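Local coordinates for protein 11R-lipoxygenase (Gersemia fruticosa, PDB 3VF1) that probably catalyses the calcium-regulated addition of molecular oxygen to polyunsaturated fatty acids, using a single non-heme iron ion, at residues K137-L140 with P141-D145; F280-N284 with E285-K289; L365-T368 with E369-I373; V626-V629 with N630-T634. One frame throughout, in Å; residues are numbered along the deposited sequence.

Interaction 1. Residues K137-L140 with P141-D145; sequences KAIL and PNSKD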
# COMPACT_ATOMS: atom_id res chain seq x y z
N LYS A 137 -5.52 8.80 -27.18
CA LYS A 137 -5.23 10.20 -26.89
C LYS A 137 -5.93 10.69 -25.62
O LYS A 137 -7.14 10.52 -25.47
CB LYS A 137 -5.65 11.07 -28.08
CG LYS A 137 -5.06 12.47 -28.09
CD LYS A 137 -5.67 13.30 -29.22
CE LYS A 137 -5.04 14.68 -29.32
NZ LYS A 137 -3.67 14.63 -29.91
N ALA A 138 -5.16 11.29 -24.71
CA ALA A 138 -5.72 11.85 -23.49
C ALA A 138 -6.13 13.30 -23.73
O ALA A 138 -5.40 14.06 -24.37
CB ALA A 138 -4.71 11.77 -22.35
N ILE A 139 -7.30 13.67 -23.22
CA ILE A 139 -7.88 14.98 -23.53
C ILE A 139 -8.49 15.64 -22.29
O ILE A 139 -9.39 15.08 -21.66
CB ILE A 139 -8.98 14.84 -24.60
CG1 ILE A 139 -8.41 14.19 -25.86
CG2 ILE A 139 -9.58 16.20 -24.92
CD1 ILE A 139 -9.47 13.80 -26.87
N LEU A 140 -7.99 16.82 -21.96
CA LEU A 140 -8.56 17.61 -20.87
C LEU A 140 -9.91 18.18 -21.29
O LEU A 140 -10.15 18.41 -22.47
CB LEU A 140 -7.61 18.75 -20.50
CG LEU A 140 -6.24 18.33 -19.97
CD1 LEU A 140 -5.30 19.52 -19.89
CD2 LEU A 140 -6.39 17.67 -18.61
N PRO A 141 -10.80 18.42 -20.31
CA PRO A 141 -12.12 18.98 -20.63
C PRO A 141 -12.01 20.40 -21.18
O PRO A 141 -12.81 20.80 -22.03
CB PRO A 141 -12.84 18.97 -19.28
CG PRO A 141 -11.75 19.01 -18.27
CD PRO A 141 -10.61 18.24 -18.86
N ASN A 142 -11.02 21.15 -20.69
CA ASN A 142 -10.80 22.51 -21.15
C ASN A 142 -9.81 22.57 -22.31
O ASN A 142 -9.18 23.60 -22.56
CB ASN A 142 -10.30 23.39 -20.00
CG ASN A 142 -9.01 22.87 -19.39
OD1 ASN A 142 -8.76 21.67 -19.38
ND2 ASN A 142 -8.20 23.78 -18.87
N SER A 143 -9.66 21.46 -23.02
CA SER A 143 -8.75 21.39 -24.16
C SER A 143 -9.43 21.90 -25.42
O SER A 143 -10.58 22.31 -25.39
CB SER A 143 -8.27 19.95 -24.37
OG SER A 143 -7.45 19.85 -25.52
N LYS A 144 -8.70 21.85 -26.53
CA LYS A 144 -9.25 22.19 -27.84
C LYS A 144 -9.71 20.93 -28.58
O LYS A 144 -10.52 21.00 -29.50
CB LYS A 144 -8.22 22.95 -28.70
CG LYS A 144 -6.78 22.48 -28.52
CD LYS A 144 -6.07 23.27 -27.42
CE LYS A 144 -4.70 22.69 -27.10
NZ LYS A 144 -4.78 21.39 -26.36
N ASP A 145 -9.19 19.78 -28.15
CA ASP A 145 -9.56 18.49 -28.74
C ASP A 145 -10.81 17.91 -28.09
O ASP A 145 -11.33 16.88 -28.53
CB ASP A 145 -8.40 17.51 -28.59
CG ASP A 145 -7.09 18.06 -29.12
OD1 ASP A 145 -7.13 18.89 -30.05
OD2 ASP A 145 -6.03 17.65 -28.61
O HOH W 1 -5.02 17.21 -25.70
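Lys-137 reaches Asp-145 with its aliphatic end: CE lies 3.2 Å from Asp-145 OD2, whereas NZ stays 4.0 Å from that oxygen, beyond salt-bridge range. The chain runs extended until chi4 (74°) turns NZ off the line of the chain, leaving CE as the atom nearest the carboxylate, and the two side chains cross at about a right angle. At that separation the opposite charges probably attract, without a salt bridge. Ala-138 joins in through its carbonyl, by way of a water that donates to Asp-145 OD2 at 3.1 Å and to Ala-138 O; it thus bridges carboxylate and carbonyl, its second bond being weak. Ile-139 contributes its CG2 branch, which rests 3.8 Å from Asp-145 C and also meets Ser-143 CB. Leu-140 begins a type I beta turn that ends at Ser-143, whose N donates to Leu-140 O at 3.1 Å. Ser-143 OG then accepts from Asp-145 N (3.2 Å, 168°), an ST turn that starts at the last residue of the beta turn. Leu-140 and Asn-142 lie side by side, Asn-142 OD1 being 3.3 Å from Leu-140 CB, while Asn-142 ND2 is bonded to Ser-520 O. The whole turn belongs to the loop leading from strand 130-134 of the beta sandwich to helix 148-164; Leu-140 packs on Pro-416 of helix 416-425 and Tyr-514 of helix 491-514, and Pro-141 on helix 525-538.

Interaction 2. Residues F280-N284 with E285-K289; sequences FPVKN and EMVEK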
# COMPACT_ATOMS: atom_id res chain seq x y z
N PHE A 280 10.81 10.97 31.10
CA PHE A 280 11.77 9.94 30.72
C PHE A 280 13.13 10.30 31.32
O PHE A 280 14.07 10.64 30.59
CB PHE A 280 11.87 9.84 29.20
CG PHE A 280 12.57 8.60 28.70
CD1 PHE A 280 12.79 7.51 29.52
CD2 PHE A 280 13.01 8.53 27.38
CE1 PHE A 280 13.43 6.38 29.04
CE2 PHE A 280 13.64 7.41 26.90
CZ PHE A 280 13.86 6.33 27.74
N PRO A 281 13.23 10.25 32.66
CA PRO A 281 14.40 10.74 33.40
C PRO A 281 15.63 9.85 33.30
O PRO A 281 16.05 9.26 34.29
CB PRO A 281 13.89 10.78 34.84
CG PRO A 281 12.89 9.68 34.90
CD PRO A 281 12.23 9.65 33.55
N VAL A 282 16.21 9.75 32.10
CA VAL A 282 17.44 8.99 31.90
C VAL A 282 18.63 9.80 32.39
O VAL A 282 18.88 10.90 31.92
CB VAL A 282 17.65 8.64 30.42
CG1 VAL A 282 19.01 7.98 30.21
CG2 VAL A 282 16.53 7.73 29.92
N LYS A 283 19.37 9.24 33.35
CA LYS A 283 20.53 9.91 33.91
C LYS A 283 21.82 9.38 33.29
O LYS A 283 21.90 8.22 32.91
CB LYS A 283 20.56 9.74 35.43
CG LYS A 283 19.30 10.23 36.13
CD LYS A 283 18.97 11.66 35.73
CE LYS A 283 17.66 12.13 36.35
NZ LYS A 283 17.30 13.50 35.88
N ASN A 284 22.81 10.26 33.20
CA ASN A 284 24.09 9.92 32.58
C ASN A 284 24.71 8.66 33.19
O ASN A 284 25.30 7.85 32.48
CB ASN A 284 25.05 11.10 32.70
CG ASN A 284 26.38 10.84 32.02
OD1 ASN A 284 26.46 10.74 30.80
ND2 ASN A 284 27.44 10.73 32.82
N GLU A 285 24.58 8.51 34.50
CA GLU A 285 25.17 7.37 35.21
C GLU A 285 24.67 6.05 34.62
O GLU A 285 25.39 5.06 34.61
CB GLU A 285 24.86 7.44 36.71
CG GLU A 285 23.85 6.41 37.24
CD GLU A 285 22.62 7.04 37.88
OE1 GLU A 285 22.66 8.24 38.20
OE2 GLU A 285 21.61 6.32 38.06
N MET A 286 23.44 6.06 34.12
CA MET A 286 22.81 4.85 33.64
C MET A 286 23.40 4.38 32.31
O MET A 286 23.43 3.19 32.03
CB MET A 286 21.30 5.07 33.47
CG MET A 286 20.58 5.51 34.73
SD MET A 286 18.87 5.98 34.39
CE MET A 286 18.27 6.33 36.04
N VAL A 287 23.88 5.32 31.50
CA VAL A 287 24.23 5.00 30.12
C VAL A 287 25.61 5.48 29.69
O VAL A 287 26.00 5.30 28.53
CB VAL A 287 23.20 5.64 29.16
CG1 VAL A 287 21.81 5.08 29.42
CG2 VAL A 287 23.21 7.15 29.31
N GLU A 288 26.37 6.07 30.60
CA GLU A 288 27.62 6.73 30.24
C GLU A 288 28.64 5.79 29.59
O GLU A 288 29.28 6.15 28.60
CB GLU A 288 28.25 7.41 31.45
CG GLU A 288 29.46 8.26 31.10
CD GLU A 288 30.15 8.83 32.32
OE1 GLU A 288 30.24 8.12 33.35
OE2 GLU A 288 30.61 9.99 32.25
N LYS A 289 28.79 4.59 30.14
CA LYS A 289 29.79 3.65 29.62
C LYS A 289 29.35 3.01 28.31
O LYS A 289 30.14 2.32 27.66
CB LYS A 289 30.12 2.58 30.67
CG LYS A 289 31.14 3.03 31.71
CD LYS A 289 31.36 1.98 32.80
CE LYS A 289 32.14 0.77 32.30
NZ LYS A 289 33.59 1.06 32.12
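Met-286 and Lys-283 are joined by backbone and side chain at once, in the closer part of the contact. Met-286 N donates to Lys-283 O at 2.9 Å, and Met-286 SD comes within 3.5 Å of Lys-283 N, a weak but nearly straight N-H...S bond (170°). Val-287 N adds a bond to Asn-284 O at 3.1 Å. Val-282 CG1 also meets Val-287 CG1 at 4.1 Å, the two buried side chains crossing at about a right angle; Val-282 and Met-286 touch Ile-361 of strand 361-362.

The solvent side is looser and more polar. Lys-283 meets Met-286 CE through its CG at 4.0 Å, but its end leads away, and Glu-285 OE1 comes no nearer than 3.8 Å to Lys-283 CB. Asn-284 ND2 points to Glu-288 OE2 at 3.3 Å, a weak bond made with amide and carboxylate planes 79° apart. The amide is placed there because CG stands opposite the backbone N (chi1 -178°), and its OD1 accepts from Leu-297 N. Replacing Asn-284 with a leucine would probably leave Leu-297 N without its acceptor and Glu-288 freer to swing. The chemistry thus implies two unequal halves, a largely apolar side lying on strand 361-362 through Val-282 and Met-286, and an exposed carboxylate lightly tethered through an amide whose firmer bond leads elsewhere.

Interaction 3. Residues L365-T368 with E369-I373; sequences LKDT and EWDWI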
# COMPACT_ATOMS: atom_id res chain seq x y z
N LEU A 365 23.73 -1.64 30.75
CA LEU A 365 24.82 -1.35 31.67
C LEU A 365 24.49 -1.69 33.13
O LEU A 365 25.35 -2.20 33.85
CB LEU A 365 25.18 0.13 31.57
CG LEU A 365 26.50 0.58 32.20
CD1 LEU A 365 27.68 -0.00 31.43
CD2 LEU A 365 26.58 2.10 32.23
N LYS A 366 23.26 -1.41 33.55
CA LYS A 366 22.88 -1.52 34.95
C LYS A 366 22.00 -2.73 35.24
O LYS A 366 21.82 -3.11 36.39
CB LYS A 366 22.15 -0.25 35.40
CG LYS A 366 22.99 1.01 35.37
CD LYS A 366 24.18 0.92 36.31
CE LYS A 366 24.98 2.21 36.33
NZ LYS A 366 26.20 2.09 37.18
N ASP A 367 21.44 -3.32 34.19
CA ASP A 367 20.50 -4.43 34.36
C ASP A 367 21.10 -5.75 33.90
O ASP A 367 22.08 -5.78 33.17
CB ASP A 367 19.20 -4.15 33.60
CG ASP A 367 18.40 -3.03 34.22
OD1 ASP A 367 17.58 -3.31 35.11
OD2 ASP A 367 18.58 -1.87 33.81
N THR A 368 20.48 -6.84 34.34
CA THR A 368 20.92 -8.17 33.95
C THR A 368 20.67 -8.37 32.47
O THR A 368 19.91 -7.61 31.85
CB THR A 368 20.18 -9.27 34.74
OG1 THR A 368 18.80 -9.28 34.37
CG2 THR A 368 20.31 -9.04 36.24
N GLU A 369 21.30 -9.38 31.89
CA GLU A 369 21.19 -9.63 30.46
C GLU A 369 19.79 -10.10 30.08
O GLU A 369 19.25 -9.69 29.06
CB GLU A 369 22.25 -10.65 30.02
CG GLU A 369 23.67 -10.18 30.27
CD GLU A 369 24.71 -11.16 29.78
OE1 GLU A 369 24.32 -12.23 29.25
OE2 GLU A 369 25.91 -10.87 29.91
N TRP A 370 19.20 -10.95 30.92
CA TRP A 370 17.84 -11.42 30.67
C TRP A 370 16.83 -10.28 30.82
O TRP A 370 15.88 -10.19 30.05
CB TRP A 370 17.48 -12.57 31.61
CG TRP A 370 18.05 -13.89 31.17
CD1 TRP A 370 18.93 -14.67 31.85
CD2 TRP A 370 17.76 -14.58 29.95
NE1 TRP A 370 19.21 -15.81 31.13
CE2 TRP A 370 18.51 -15.77 29.95
CE3 TRP A 370 16.94 -14.30 28.85
CZ2 TRP A 370 18.46 -16.69 28.90
CZ3 TRP A 370 16.90 -15.21 27.81
CH2 TRP A 370 17.65 -16.39 27.84
N ASP A 371 17.04 -9.42 31.81
CA ASP A 371 16.17 -8.26 32.01
C ASP A 371 16.21 -7.36 30.79
O ASP A 371 15.17 -6.90 30.31
CB ASP A 371 16.58 -7.47 33.25
CG ASP A 371 15.85 -7.93 34.51
OD1 ASP A 371 15.15 -8.95 34.45
OD2 ASP A 371 15.98 -7.25 35.55
N TRP A 372 17.41 -7.10 30.29
CA TRP A 372 17.58 -6.23 29.13
C TRP A 372 16.87 -6.81 27.90
O TRP A 372 16.25 -6.08 27.14
CB TRP A 372 19.07 -6.03 28.82
CG TRP A 372 19.31 -5.18 27.61
CD1 TRP A 372 20.01 -5.53 26.50
CD2 TRP A 372 18.83 -3.85 27.39
NE1 TRP A 372 20.01 -4.49 25.60
CE2 TRP A 372 19.29 -3.45 26.12
CE3 TRP A 372 18.06 -2.96 28.14
CZ2 TRP A 372 19.01 -2.19 25.59
CZ3 TRP A 372 17.78 -1.71 27.61
CH2 TRP A 372 18.25 -1.34 26.34
N ILE A 373 16.97 -8.12 27.73
CA ILE A 373 16.29 -8.79 26.62
C ILE A 373 14.78 -8.64 26.77
O ILE A 373 14.08 -8.38 25.79
CB ILE A 373 16.67 -10.28 26.55
CG1 ILE A 373 18.07 -10.43 25.96
CG2 ILE A 373 15.67 -11.05 25.70
CD1 ILE A 373 18.62 -11.85 25.99
O HOH W 2 17.24 -11.47 35.33
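Asp-371 N and Trp-372 N both donate to Thr-368, the first to its side chain and the second to its backbone. Thr-368 OG1 accepts from Asp-371 N at 3.1 Å with an N-H...O angle of 151°, and the hydroxyl reaches that amide because chi1 (67°) sets it between the backbone N and the carbonyl carbon. Thr-368 O accepts from Trp-372 N at 3.0 Å. One residue thus takes two N-H groups of the first turn. A water lies 2.9 Å from Thr-368 OG1 and donates weakly to Asp-371 OD1, linking hydroxyl and carboxylate. The Asp-371 carboxylate is held by two further backbone amides, Gly-605 N at OD2 and Ser-607 N at OD1.

This is an N-cap: Thr-368 stands immediately before helix 369-410, the long helix that further along supplies the iron ligands His-392 and His-397. Amides of a first helical turn lack acceptors within the helix itself, and the OG1 bond meets that need for Asp-371.

Van der Waals contacts accompany the cap. Asp-371 CB sits 3.1 Å from Thr-368 OG1, Asp-367 CB is 4.2 Å from Asp-371 CB, and Trp-372 CB touches Thr-368 O at 3.5 Å before its indole leads away to bond Asp-254 through NE1.

Charge forms the last group. Asp-367 OD1 and Asp-371 OD2 lie 4.3 Å apart, an arrangement likely to be eased by Lys-604, which forms a salt bridge with Asp-367 OD1.

Interaction 4. Residues V626-V629 with N630-T634; sequences VSVV and NALTT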
# COMPACT_ATOMS: atom_id res chain seq x y z
N VAL A 626 2.24 -16.22 11.46
CA VAL A 626 2.99 -16.64 10.29
C VAL A 626 2.07 -16.89 9.10
O VAL A 626 2.41 -16.58 7.96
CB VAL A 626 3.81 -17.92 10.56
CG1 VAL A 626 4.38 -18.49 9.27
CG2 VAL A 626 4.92 -17.63 11.56
N SER A 627 0.89 -17.45 9.38
CA SER A 627 -0.10 -17.69 8.33
C SER A 627 -0.56 -16.36 7.74
O SER A 627 -0.72 -16.23 6.53
CB SER A 627 -1.29 -18.45 8.91
OG SER A 627 -2.22 -18.78 7.89
N VAL A 628 -0.77 -15.38 8.61
CA VAL A 628 -1.21 -14.05 8.18
C VAL A 628 -0.13 -13.34 7.39
O VAL A 628 -0.37 -12.88 6.27
CB VAL A 628 -1.62 -13.19 9.39
CG1 VAL A 628 -1.71 -11.72 9.00
CG2 VAL A 628 -2.94 -13.68 9.96
N VAL A 629 1.07 -13.24 7.96
CA VAL A 629 2.18 -12.56 7.30
C VAL A 629 2.49 -13.21 5.96
O VAL A 629 2.84 -12.53 5.00
CB VAL A 629 3.45 -12.58 8.18
CG1 VAL A 629 4.67 -12.17 7.36
CG2 VAL A 629 3.27 -11.66 9.37
N ASN A 630 2.36 -14.53 5.89
CA ASN A 630 2.59 -15.25 4.65
C ASN A 630 1.55 -14.86 3.60
O ASN A 630 1.84 -14.81 2.41
CB ASN A 630 2.54 -16.76 4.89
CG ASN A 630 2.81 -17.56 3.63
OD1 ASN A 630 3.94 -17.63 3.15
ND2 ASN A 630 1.76 -18.18 3.10
N ALA A 631 0.33 -14.57 4.07
CA ALA A 631 -0.75 -14.15 3.18
C ALA A 631 -0.57 -12.70 2.73
O ALA A 631 -0.73 -12.39 1.55
CB ALA A 631 -2.09 -14.32 3.87
N LEU A 632 -0.24 -11.82 3.66
CA LEU A 632 -0.07 -10.40 3.36
C LEU A 632 1.05 -10.16 2.34
O LEU A 632 1.04 -9.16 1.63
CB LEU A 632 0.22 -9.60 4.63
CG LEU A 632 -0.91 -9.53 5.66
CD1 LEU A 632 -0.44 -8.78 6.90
CD2 LEU A 632 -2.14 -8.86 5.08
N THR A 633 2.01 -11.08 2.27
CA THR A 633 3.14 -10.94 1.36
C THR A 633 2.94 -11.75 0.08
O THR A 633 3.91 -12.07 -0.61
CB THR A 633 4.47 -11.36 2.02
OG1 THR A 633 4.44 -12.76 2.33
CG2 THR A 633 4.73 -10.56 3.28
N THR A 634 1.69 -12.07 -0.24
CA THR A 634 1.38 -12.83 -1.44
C THR A 634 1.62 -11.99 -2.70
O THR A 634 1.04 -10.92 -2.86
CB THR A 634 -0.09 -13.30 -1.45
OG1 THR A 634 -0.31 -14.20 -0.35
CG2 THR A 634 -0.42 -14.02 -2.75
O HOH W 3 -0.58 -17.96 4.86
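Val-629 O is gripped twice by Thr-633: the backbone N donates at 3.2 Å and OG1 at 3.1 Å. The hydroxyl approaches only 15° out of the carbonyl plane, and a chi1 of 64° turns OG1 back toward the preceding turn. Losing that hydroxyl to a valine would probably leave Val-629 O with the bent amide bond alone and the last turn less firmly fixed. The other carbonyls are met in helical order. Val-626 O accepts from Asn-630 N at 2.9 Å and Ser-627 O from Ala-631 N; Val-628 O receives Leu-632 N at 2.8 Å and a weak second bond from Ala-631 N. After the helix, Thr-634 repeats the double grip on Ala-631 O, its N and OG1 (2.7 Å) arriving from the same face. Asn-630 ND2 donates to a water at 2.9 Å, and that water's link to Ser-627 O is too short to be trusted.

The apolar element is Val-628 CG1 against Leu-632 CD1 at 3.8 Å, the two side chains lying side by side and pointing the same way; Val-629 packs on Met-583 and Gln-582. Leu-632 O accepts from Asn-579 ND2, and the Leu-632 side chain is about 5 Å from the iron at its nearest atoms. Consistent with a second-shell role, the chemistry implies that threonine hydroxyls finish the helix while its last carbonyl, at Leu-632, probably steadies the amide of the iron ligand Asn-579.

From the N terminus, each contact is local, a turn, helix start or helix end, and all four follow in series, none nested in or crossing another. Interaction 1 lies in the connection between the beta sandwich and the helical body, about 65 Å centre to centre from interaction 2. Interactions 2 and 3 are neighbours, with centres about 15 Å apart: Leu-365 CD2 packs 3.3 Å from Met-286 O, and Leu-365 CD1 reaches Lys-289 CB, tying the short 284-287 helix to the loop before helix 369-410. Interaction 4, later in the chain, ends helix 619-632 near the iron. Helix 369-410, begun at interaction 3, also leads to that metal, although the nearest atoms of interactions 3 and 4 are about 19 Å apart.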